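Local coordinates for ribosomal-protein-alanine acetyltransferase (Clostridium acetobutylicum, PDB 3DNS) that probably acetylates the N-terminal alanine of a ribosomal protein, this chain being the N-terminal GNAT-type acetyltransferase domain of a longer RimJ-subfamily protein, at residues F97-I108 / D120-N130. Sequence-based numbering, arbitrary orientation.
Sequences FVELGFAFEGII and DEFLFGMDYKN
Phe97 and Phe124 form an offset stack, their planes 7° apart and ring centroids separated by 4.2 Å. Phe124 then turns its CE1-CZ edge onto a face of Phe104, Phe124 CZ lying 3.3 Å from Phe104 CE1. Phe104 in turn presents its edge to a face of Phe122 in a T-shaped pair at 83°, while Ile107 CG1 packs at the Phe122 edge. On the Phe102 ring, the methyl of selenomethionine Met126 sits over the centre of one face, CE 3.7 Å from the centroid; Phe97 CD1 lies off-centre over the opposite face. Its SE lies over the same face as CE, a Met-aromatic contact, and the bend at chi3 (-66°) sets the methyl closer to the ring than the selenium. The backbones pair as the antiparallel hairpin of strands 103-114 and 117-127, the former outermost in the GNAT-domain sheet, the latter also bonded to strand 83-89. A classic beta bulge interrupts it: Leu123 O accepts from Glu105 N (2.7 Å) and Gly106 N (3.2 Å). Glu105 runs extended past Gly125 CA, and its OE2 makes a salt bridge with Lys83. Before the strand, Gly101 forms a Schellman motif at the C-terminal end of the helix that includes Phe97, and its O accepts from Asn130 ND2 at 2.9 Å.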
ATOM      1  N   PHE A  97      -8.136   5.705 -16.529  1.00 29.71           N
ATOM      2  CA  PHE A  97      -7.850   5.066 -17.812  1.00 29.44           C
ATOM      3  C   PHE A  97      -8.696   5.668 -18.923  1.00 29.59           C
ATOM      4  O   PHE A  97      -8.221   5.940 -20.050  1.00 32.03           O
ATOM      5  CB  PHE A  97      -8.145   3.583 -17.754  1.00 29.24           C
ATOM      6  CG  PHE A  97      -7.182   2.821 -16.944  1.00 29.44           C
ATOM      7  CD1 PHE A  97      -6.063   2.267 -17.533  1.00 25.62           C
ATOM      8  CD2 PHE A  97      -7.411   2.633 -15.564  1.00 30.50           C
ATOM      9  CE1 PHE A  97      -5.145   1.566 -16.761  1.00 29.07           C
ATOM     10  CE2 PHE A  97      -6.517   1.949 -14.805  1.00 30.43           C
ATOM     11  CZ  PHE A  97      -5.377   1.392 -15.404  1.00 30.27           C
ATOM     12  N   VAL A  98      -9.970   5.840 -18.638  1.00 29.71           N
ATOM     13  CA  VAL A  98     -10.901   6.359 -19.651  1.00 29.61           C
ATOM     14  C   VAL A  98     -10.558   7.839 -19.966  1.00 29.09           C
ATOM     15  O   VAL A  98     -10.593   8.276 -21.120  1.00 29.21           O
ATOM     16  CB  VAL A  98     -12.394   6.086 -19.202  1.00 29.88           C
ATOM     17  CG1 VAL A  98     -13.425   6.628 -20.190  1.00 29.91           C
ATOM     18  CG2 VAL A  98     -12.595   4.565 -19.024  1.00 30.98           C
ATOM     19  N   GLU A  99     -10.207   8.604 -18.942  1.00 29.15           N
ATOM     20  CA  GLU A  99      -9.853  10.013 -19.139  1.00 28.56           C
ATOM     21  C   GLU A  99      -8.533  10.215 -19.921  1.00 28.23           C
ATOM     22  O   GLU A  99      -8.317  11.261 -20.531  1.00 28.02           O
ATOM     23  CB  GLU A  99      -9.791  10.715 -17.773  1.00 28.43           C
ATOM     24  CG  GLU A  99     -11.161  10.740 -17.097  1.00 28.53           C
ATOM     25  CD  GLU A  99     -11.159  11.352 -15.702  1.00 29.30           C
ATOM     26  OE1 GLU A  99     -10.071  11.502 -15.105  1.00 29.92           O
ATOM     27  OE2 GLU A  99     -12.257  11.679 -15.204  1.00 25.38           O
ATOM     28  N   LEU A 100      -7.637   9.230 -19.883  1.00 27.40           N
ATOM     29  CA  LEU A 100      -6.400   9.324 -20.640  1.00 26.99           C
ATOM     30  C   LEU A 100      -6.572   8.770 -22.064  1.00 27.53           C
ATOM     31  O   LEU A 100      -5.663   8.874 -22.874  1.00 28.06           O
ATOM     32  CB  LEU A 100      -5.283   8.607 -19.908  1.00 26.97           C
ATOM     33  CG  LEU A 100      -4.840   9.239 -18.604  1.00 27.20           C
ATOM     34  CD1 LEU A 100      -3.873   8.264 -17.857  1.00 24.39           C
ATOM     35  CD2 LEU A 100      -4.123  10.579 -18.902  1.00 28.88           C
ATOM     36  N   GLY A 101      -7.741   8.210 -22.380  1.00 27.16           N
ATOM     37  CA  GLY A 101      -7.980   7.705 -23.710  1.00 27.43           C
ATOM     38  C   GLY A 101      -7.710   6.218 -23.973  1.00 27.71           C
ATOM     39  O   GLY A 101      -7.687   5.793 -25.147  1.00 27.72           O
ATOM     40  N   PHE A 102      -7.528   5.427 -22.923  1.00 26.41           N
ATOM     41  CA  PHE A 102      -7.382   3.974 -23.108  1.00 26.12           C
ATOM     42  C   PHE A 102      -8.688   3.345 -23.531  1.00 25.86           C
ATOM     43  O   PHE A 102      -9.734   3.726 -23.041  1.00 25.13           O
ATOM     44  CB  PHE A 102      -6.992   3.259 -21.825  1.00 25.67           C
ATOM     45  CG  PHE A 102      -5.610   3.512 -21.372  1.00 23.84           C
ATOM     46  CD1 PHE A 102      -4.600   2.632 -21.691  1.00 24.33           C
ATOM     47  CD2 PHE A 102      -5.325   4.595 -20.573  1.00 26.22           C
ATOM     48  CE1 PHE A 102      -3.311   2.849 -21.298  1.00 24.66           C
ATOM     49  CE2 PHE A 102      -3.994   4.815 -20.122  1.00 24.91           C
ATOM     50  CZ  PHE A 102      -3.008   3.918 -20.494  1.00 23.84           C
ATOM     51  N   ALA A 103      -8.594   2.346 -24.401  1.00 25.38           N
ATOM     52  CA  ALA A 103      -9.734   1.478 -24.747  1.00 25.65           C
ATOM     53  C   ALA A 103      -9.876   0.305 -23.735  1.00 25.20           C
ATOM     54  O   ALA A 103      -8.901  -0.262 -23.256  1.00 23.34           O
ATOM     55  CB  ALA A 103      -9.563   0.944 -26.201  1.00 24.82           C
ATOM     56  N   PHE A 104     -11.117  -0.051 -23.417  1.00 25.62           N
ATOM     57  CA  PHE A 104     -11.419  -1.307 -22.737  1.00 26.05           C
ATOM     58  C   PHE A 104     -11.351  -2.409 -23.784  1.00 25.68           C
ATOM     59  O   PHE A 104     -12.165  -2.416 -24.708  1.00 26.94           O
ATOM     60  CB  PHE A 104     -12.868  -1.267 -22.201  1.00 26.89           C
ATOM     61  CG  PHE A 104     -13.020  -0.554 -20.867  1.00 28.22           C
ATOM     62  CD1 PHE A 104     -12.942  -1.259 -19.670  1.00 27.28           C
ATOM     63  CD2 PHE A 104     -13.298   0.805 -20.807  1.00 29.36           C
ATOM     64  CE1 PHE A 104     -13.171  -0.630 -18.428  1.00 26.39           C
ATOM     65  CE2 PHE A 104     -13.496   1.450 -19.540  1.00 27.46           C
ATOM     66  CZ  PHE A 104     -13.436   0.710 -18.372  1.00 27.95           C
ATOM     67  N   GLU A 105     -10.387  -3.310 -23.690  1.00 25.12           N
ATOM     68  CA  GLU A 105     -10.224  -4.323 -24.719  1.00 25.64           C
ATOM     69  C   GLU A 105     -10.802  -5.651 -24.300  1.00 24.67           C
ATOM     70  O   GLU A 105     -11.093  -6.482 -25.136  1.00 26.25           O
ATOM     71  CB  GLU A 105      -8.769  -4.425 -25.191  1.00 24.10           C
ATOM     72  CG  GLU A 105      -8.354  -3.118 -25.850  1.00 26.55           C
ATOM     73  CD  GLU A 105      -7.045  -3.157 -26.612  1.00 26.37           C
ATOM     74  OE1 GLU A 105      -6.782  -2.139 -27.272  1.00 28.81           O
ATOM     75  OE2 GLU A 105      -6.303  -4.162 -26.585  1.00 22.78           O
ATOM     76  N   GLY A 106     -11.027  -5.810 -23.023  1.00 25.08           N
ATOM     77  CA  GLY A 106     -11.746  -6.997 -22.498  1.00 25.12           C
ATOM     78  C   GLY A 106     -11.817  -7.111 -20.987  1.00 24.22           C
ATOM     79  O   GLY A 106     -11.376  -6.226 -20.280  1.00 23.59           O
ATOM     80  N   ILE A 107     -12.433  -8.195 -20.517  1.00 23.60           N
ATOM     81  CA  ILE A 107     -12.557  -8.470 -19.099  1.00 22.75           C
ATOM     82  C   ILE A 107     -12.133  -9.911 -18.944  1.00 22.65           C
ATOM     83  O   ILE A 107     -12.672 -10.839 -19.574  1.00 19.54           O
ATOM     84  CB  ILE A 107     -13.998  -8.273 -18.573  1.00 23.13           C
ATOM     85  CG1 ILE A 107     -14.396  -6.793 -18.623  1.00 23.37           C
ATOM     86  CG2 ILE A 107     -14.162  -8.767 -17.107  1.00 23.33           C
ATOM     87  CD1 ILE A 107     -15.861  -6.642 -18.713  1.00 24.32           C
ATOM     88  N   ILE A 108     -11.084 -10.075 -18.152  1.00 22.11           N
ATOM     89  CA  ILE A 108     -10.548 -11.364 -17.861  1.00 23.73           C
ATOM     90  C   ILE A 108     -11.247 -11.788 -16.582  1.00 24.37           C
ATOM     91  O   ILE A 108     -10.830 -11.383 -15.493  1.00 23.25           O
ATOM     92  CB  ILE A 108      -8.984 -11.333 -17.618  1.00 22.40           C
ATOM     93  CG1 ILE A 108      -8.262 -10.650 -18.782  1.00 24.47           C
ATOM     94  CG2 ILE A 108      -8.500 -12.718 -17.464  1.00 23.55           C
ATOM     95  CD1 ILE A 108      -6.804 -10.304 -18.512  1.00 25.04           C
ATOM     96  N   ASP A 120     -12.407 -10.396 -11.037  1.00 26.35           N
ATOM     97  CA  ASP A 120     -12.171 -10.158 -12.453  1.00 25.61           C
ATOM     98  C   ASP A 120     -11.062  -9.115 -12.608  1.00 24.97           C
ATOM     99  O   ASP A 120     -10.791  -8.344 -11.676  1.00 23.39           O
ATOM    100  CB  ASP A 120     -13.447  -9.646 -13.122  1.00 24.71           C
ATOM    101  CG  ASP A 120     -14.616 -10.640 -13.059  1.00 25.75           C
ATOM    102  OD1 ASP A 120     -14.434 -11.876 -12.814  1.00 21.52           O
ATOM    103  OD2 ASP A 120     -15.737 -10.157 -13.337  1.00 26.26           O
ATOM    104  N   GLU A 121     -10.421  -9.131 -13.788  1.00 24.87           N
ATOM    105  CA  GLU A 121      -9.535  -8.072 -14.248  1.00 25.07           C
ATOM    106  C   GLU A 121      -9.987  -7.405 -15.560  1.00 24.84           C
ATOM    107  O   GLU A 121     -10.475  -8.057 -16.512  1.00 25.65           O
ATOM    108  CB  GLU A 121      -8.125  -8.645 -14.425  1.00 26.14           C
ATOM    109  CG  GLU A 121      -7.429  -8.957 -13.127  1.00 26.17           C
ATOM    110  CD  GLU A 121      -6.029  -9.479 -13.313  1.00 26.88           C
ATOM    111  OE1 GLU A 121      -5.894 -10.569 -13.950  1.00 30.31           O
ATOM    112  OE2 GLU A 121      -5.067  -8.820 -12.804  1.00 25.07           O
ATOM    113  N   PHE A 122      -9.802  -6.097 -15.623  1.00 24.47           N
ATOM    114  CA  PHE A 122      -9.957  -5.339 -16.869  1.00 23.72           C
ATOM    115  C   PHE A 122      -8.754  -5.402 -17.707  1.00 23.89           C
ATOM    116  O   PHE A 122      -7.633  -5.423 -17.179  1.00 22.59           O
ATOM    117  CB  PHE A 122     -10.204  -3.861 -16.615  1.00 24.10           C
ATOM    118  CG  PHE A 122     -11.527  -3.571 -16.047  1.00 22.70           C
ATOM    119  CD1 PHE A 122     -12.692  -3.983 -16.713  1.00 26.17           C
ATOM    120  CD2 PHE A 122     -11.643  -2.842 -14.905  1.00 22.60           C
ATOM    121  CE1 PHE A 122     -13.950  -3.681 -16.198  1.00 26.37           C
ATOM    122  CE2 PHE A 122     -12.869  -2.527 -14.403  1.00 24.13           C
ATOM    123  CZ  PHE A 122     -14.032  -2.954 -15.027  1.00 25.55           C
ATOM    124  N   LEU A 123      -8.976  -5.402 -19.031  1.00 22.77           N
ATOM    125  CA  LEU A 123      -7.890  -5.287 -19.990  1.00 22.57           C
ATOM    126  C   LEU A 123      -8.081  -3.979 -20.722  1.00 22.25           C
ATOM    127  O   LEU A 123      -9.067  -3.806 -21.441  1.00 22.37           O
ATOM    128  CB  LEU A 123      -7.856  -6.517 -20.950  1.00 22.44           C
ATOM    129  CG  LEU A 123      -6.713  -6.582 -21.979  1.00 23.45           C
ATOM    130  CD1 LEU A 123      -5.338  -6.802 -21.292  1.00 22.60           C
ATOM    131  CD2 LEU A 123      -6.971  -7.672 -23.114  1.00 21.10           C
ATOM    132  N   PHE A 124      -7.130  -3.057 -20.531  1.00 22.78           N
ATOM    133  CA  PHE A 124      -7.109  -1.762 -21.235  1.00 22.21           C
ATOM    134  C   PHE A 124      -6.053  -1.713 -22.326  1.00 22.20           C
ATOM    135  O   PHE A 124      -5.022  -2.303 -22.177  1.00 22.80           O
ATOM    136  CB  PHE A 124      -6.831  -0.656 -20.243  1.00 22.27           C
ATOM    137  CG  PHE A 124      -7.937  -0.411 -19.324  1.00 21.37           C
ATOM    138  CD1 PHE A 124      -9.013   0.341 -19.725  1.00 22.86           C
ATOM    139  CD2 PHE A 124      -7.895  -0.857 -18.036  1.00 22.84           C
ATOM    140  CE1 PHE A 124     -10.068   0.569 -18.860  1.00 23.65           C
ATOM    141  CE2 PHE A 124      -8.964  -0.611 -17.166  1.00 23.55           C
ATOM    142  CZ  PHE A 124     -10.036   0.093 -17.587  1.00 21.43           C
ATOM    143  N   GLY A 125      -6.267  -0.968 -23.403  1.00 23.01           N
ATOM    144  CA  GLY A 125      -5.225  -0.873 -24.416  1.00 23.57           C
ATOM    145  C   GLY A 125      -5.057   0.536 -24.945  1.00 24.98           C
ATOM    146  O   GLY A 125      -6.003   1.337 -24.906  1.00 25.43           O
HETATM  147  N   MSE A 126      -3.832   0.841 -25.396  1.00 25.28           N
HETATM  148  CA  MSE A 126      -3.528   2.103 -26.052  1.00 26.55           C
HETATM  149  C   MSE A 126      -2.397   1.888 -27.036  1.00 24.81           C
HETATM  150  O   MSE A 126      -1.401   1.257 -26.723  1.00 23.57           O
HETATM  151  CB  MSE A 126      -3.128   3.175 -25.021  1.00 25.84           C
HETATM  152  CG  MSE A 126      -2.669   4.459 -25.631  1.00 27.27           C
HETATM  153 SE   MSE A 126      -2.363   5.900 -24.335  0.70 30.92          SE
HETATM  154  CE  MSE A 126      -4.181   6.195 -23.684  1.00 29.91           C
ATOM    155  N   ASP A 127      -2.557   2.427 -28.224  1.00 25.51           N
ATOM    156  CA  ASP A 127      -1.460   2.433 -29.205  1.00 26.88           C
ATOM    157  C   ASP A 127      -0.784   3.805 -29.343  1.00 26.87           C
ATOM    158  O   ASP A 127      -1.294   4.810 -28.816  1.00 25.96           O
ATOM    159  CB  ASP A 127      -1.874   1.789 -30.536  1.00 26.17           C
ATOM    160  CG  ASP A 127      -2.852   2.579 -31.298  1.00 28.77           C
ATOM    161  OD1 ASP A 127      -3.056   3.783 -31.048  1.00 30.73           O
ATOM    162  OD2 ASP A 127      -3.451   1.973 -32.188  1.00 35.10           O
ATOM    163  N   TYR A 128       0.382   3.830 -30.002  1.00 28.44           N
ATOM    164  CA  TYR A 128       1.156   5.067 -30.187  1.00 29.40           C
ATOM    165  C   TYR A 128       0.314   6.158 -30.870  1.00 29.85           C
ATOM    166  O   TYR A 128       0.297   7.314 -30.425  1.00 30.89           O
ATOM    167  CB  TYR A 128       2.443   4.790 -30.999  1.00 29.69           C
ATOM    168  CG  TYR A 128       3.430   5.931 -31.098  1.00 29.30           C
ATOM    169  CD1 TYR A 128       4.545   5.989 -30.256  1.00 29.47           C
ATOM    170  CD2 TYR A 128       3.273   6.935 -32.060  1.00 31.33           C
ATOM    171  CE1 TYR A 128       5.460   7.011 -30.346  1.00 30.94           C
ATOM    172  CE2 TYR A 128       4.191   7.990 -32.179  1.00 32.18           C
ATOM    173  CZ  TYR A 128       5.289   8.026 -31.315  1.00 32.98           C
ATOM    174  OH  TYR A 128       6.201   9.062 -31.414  1.00 32.30           O
ATOM    175  N   LYS A 129      -0.371   5.803 -31.945  1.00 31.14           N
ATOM    176  CA  LYS A 129      -1.234   6.753 -32.648  1.00 32.08           C
ATOM    177  C   LYS A 129      -2.167   7.462 -31.660  1.00 32.92           C
ATOM    178  O   LYS A 129      -2.308   8.694 -31.669  1.00 32.92           O
ATOM    179  CB  LYS A 129      -2.098   6.001 -33.617  1.00 32.40           C
ATOM    180  CG  LYS A 129      -1.394   5.557 -34.850  1.00 34.12           C
ATOM    181  CD  LYS A 129      -2.381   5.280 -35.999  1.00 33.82           C
ATOM    182  CE  LYS A 129      -2.779   3.799 -36.124  1.00 35.49           C
ATOM    183  NZ  LYS A 129      -3.113   3.467 -37.560  1.00 34.42           N
ATOM    184  N   ASN A 130      -2.834   6.644 -30.845  1.00 33.02           N
ATOM    185  CA  ASN A 130      -3.733   7.108 -29.764  1.00 33.47           C
ATOM    186  C   ASN A 130      -2.990   8.050 -28.798  1.00 33.43           C
ATOM    187  O   ASN A 130      -3.383   9.200 -28.619  1.00 33.03           O
ATOM    188  CB  ASN A 130      -4.318   5.893 -29.000  1.00 33.08           C
ATOM    189  CG  ASN A 130      -5.348   6.277 -27.941  1.00 34.07           C
ATOM    190  OD1 ASN A 130      -5.349   7.411 -27.406  1.00 36.35           O
ATOM    191  ND2 ASN A 130      -6.211   5.316 -27.595  1.00 28.08           N
TER